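Local atomic coordinates of putative xylanase (Bacteroides fragilis, PDB entry 2P1G), a protein that is of unknown function but may be a glycosidase acting on xylan, with a sequence of the N-acetylmuramoyl-L-alanine amidase-like family. Residues I178-N183 with S222-D227. Residues are numbered along the deposited sequence; the frame is centred on the assembly and turned at random.
Sequences IALTTN and SQMLKD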
loop_
_atom_site.group_PDB
_atom_site.type_symbol
_atom_site.label_atom_id
_atom_site.label_comp_id
_atom_site.label_asym_id
_atom_site.label_seq_id
_atom_site.Cartn_x
_atom_site.Cartn_y
_atom_site.Cartn_z
ATOM N N ILE A 178 5.255 -2.237 4.920
ATOM C CA ILE A 178 6.431 -2.154 4.068
ATOM C C ILE A 178 5.943 -1.889 2.664
ATOM O O ILE A 178 5.176 -2.693 2.113
ATOM C CB ILE A 178 7.212 -3.496 4.025
ATOM C CG1 ILE A 178 7.663 -3.934 5.430
ATOM C CG2 ILE A 178 8.427 -3.401 3.060
ATOM C CD1 ILE A 178 8.558 -2.937 6.146
ATOM N N ALA A 179 6.371 -0.773 2.095
ATOM C CA ALA A 179 6.115 -0.505 0.660
ATOM C C ALA A 179 7.378 -0.760 -0.153
ATOM O O ALA A 179 8.444 -0.197 0.133
ATOM C CB ALA A 179 5.632 0.942 0.445
ATOM N N LEU A 180 7.255 -1.598 -1.178
ATOM C CA LEU A 180 8.395 -1.972 -2.012
ATOM C C LEU A 180 8.476 -0.965 -3.159
ATOM O O LEU A 180 7.558 -0.895 -4.003
ATOM C CB LEU A 180 8.185 -3.365 -2.585
ATOM C CG LEU A 180 8.105 -4.559 -1.629
ATOM C CD1 LEU A 180 8.417 -5.827 -2.391
ATOM C CD2 LEU A 180 9.029 -4.439 -0.471
ATOM N N THR A 181 9.565 -0.213 -3.182
ATOM C CA THR A 181 9.772 0.876 -4.132
ATOM C C THR A 181 10.310 0.301 -5.428
ATOM O O THR A 181 10.974 -0.738 -5.426
ATOM C CB THR A 181 10.725 1.993 -3.585
ATOM O OG1 THR A 181 11.984 1.431 -3.206
ATOM C CG2 THR A 181 10.115 2.667 -2.365
ATOM N N THR A 182 10.011 0.996 -6.526
ATOM C CA THR A 182 10.308 0.497 -7.865
ATOM C C THR A 182 10.823 1.635 -8.744
ATOM O O THR A 182 10.532 2.812 -8.483
ATOM C CB THR A 182 9.052 -0.178 -8.527
ATOM O OG1 THR A 182 9.391 -0.674 -9.832
ATOM C CG2 THR A 182 7.859 0.819 -8.681
ATOM N N ASN A 183 11.603 1.276 -9.769
ATOM C CA ASN A 183 12.044 2.259 -10.764
ATOM C C ASN A 183 11.351 2.030 -12.088
ATOM O O ASN A 183 11.752 2.583 -13.118
ATOM C CB ASN A 183 13.567 2.208 -10.940
ATOM C CG ASN A 183 14.072 0.831 -11.313
ATOM O OD1 ASN A 183 13.320 -0.036 -11.806
ATOM N ND2 ASN A 183 15.389 0.637 -11.149
ATOM N N SER A 222 14.601 -9.182 2.005
ATOM C CA SER A 222 15.805 -8.749 1.307
ATOM C C SER A 222 16.030 -9.539 0.014
ATOM O O SER A 222 16.456 -8.965 -0.996
ATOM C CB SER A 222 17.032 -8.831 2.227
ATOM O OG SER A 222 17.259 -10.173 2.628
ATOM N N GLN A 223 15.684 -10.829 0.031
ATOM C CA GLN A 223 15.837 -11.673 -1.155
ATOM C C GLN A 223 14.752 -11.372 -2.192
ATOM O O GLN A 223 15.046 -11.339 -3.387
ATOM C CB GLN A 223 15.846 -13.156 -0.798
ATOM C CG GLN A 223 16.250 -14.052 -1.978
ATOM C CD GLN A 223 16.335 -15.516 -1.609
ATOM O OE1 GLN A 223 17.193 -15.927 -0.813
ATOM N NE2 GLN A 223 15.450 -16.325 -2.195
ATOM N N MET A 224 13.518 -11.135 -1.739
ATOM C CA MET A 224 12.425 -10.704 -2.637
ATOM C C MET A 224 12.858 -9.459 -3.425
ATOM O O MET A 224 12.623 -9.357 -4.636
ATOM C CB MET A 224 11.135 -10.371 -1.858
ATOM C CG MET A 224 10.444 -11.527 -1.139
ATOM S SD MET A 224 8.994 -10.996 -0.147
ATOM C CE MET A 224 8.172 -9.913 -1.308
ATOM N N LEU A 225 13.490 -8.514 -2.735
ATOM C CA LEU A 225 13.934 -7.275 -3.351
ATOM C C LEU A 225 15.105 -7.486 -4.289
ATOM O O LEU A 225 15.103 -6.988 -5.422
ATOM C CB LEU A 225 14.343 -6.263 -2.271
ATOM C CG LEU A 225 13.257 -5.771 -1.313
ATOM C CD1 LEU A 225 13.908 -5.027 -0.169
ATOM C CD2 LEU A 225 12.382 -4.783 -2.079
ATOM N N LYS A 226 16.120 -8.198 -3.800
ATOM C CA LYS A 226 17.340 -8.408 -4.579
ATOM C C LYS A 226 17.083 -9.281 -5.816
ATOM O O LYS A 226 17.805 -9.188 -6.805
ATOM C CB LYS A 226 18.463 -8.967 -3.688
ATOM C CG LYS A 226 18.984 -7.918 -2.667
ATOM C CD LYS A 226 20.017 -8.462 -1.669
ATOM C CE LYS A 226 20.424 -7.348 -0.661
ATOM N NZ LYS A 226 21.557 -7.736 0.296
ATOM N N ASP A 227 16.031 -10.090 -5.769
ATOM C CA ASP A 227 15.689 -10.963 -6.890
ATOM C C ASP A 227 15.105 -10.213 -8.095
ATOM O O ASP A 227 15.123 -10.727 -9.217
ATOM C CB ASP A 227 14.695 -12.038 -6.442
ATOM C CG ASP A 227 15.372 -13.253 -5.796
ATOM O OD1 ASP A 227 16.619 -13.366 -5.820
ATOM O OD2 ASP A 227 14.631 -14.103 -5.242
#
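Leu180 on strand 177-182 and Leu225 on helix 221-226 meet through their methyl ends. CD2 of Leu180 lies 3.7 Å from CD2 of Leu225. The same Leu225 methyl is 4.1 Å from Leu180 CD1, so it touches both branches of the strand leucine. The two side chains lie at a slant to each other. The Leu180 side chain starts out toward the helix. Its CG lies beside the backbone N (chi1 -64°) and anti to the carbonyl carbon, and both methyls reach the helix residues. Leu225 does not start out toward the strand, but its end bends closer and delivers CD2. This leucine pair is the tight, buried part of the contact. Leu221, one turn earlier in the helix, also packs on Leu180, and Ile234 of the neighbouring strand 231-238 touches it as well. Leu164 adds to the cover of Leu225.

The looser side belongs to Met224, which is partly exposed. Its CE comes only to 4.2 Å from Leu180 CD1.

The contact packs helix 221-226, which follows strand 213-216 in the chain and precedes strand 231-238, on strand 177-182 of the antiparallel sheet. Backbone bonds tie Leu180 to Ser190 and His191 within that sheet. Across the contact itself only carbon meets carbon. Helix and strand therefore meet here through a small apolar contact, without a directional polar bond.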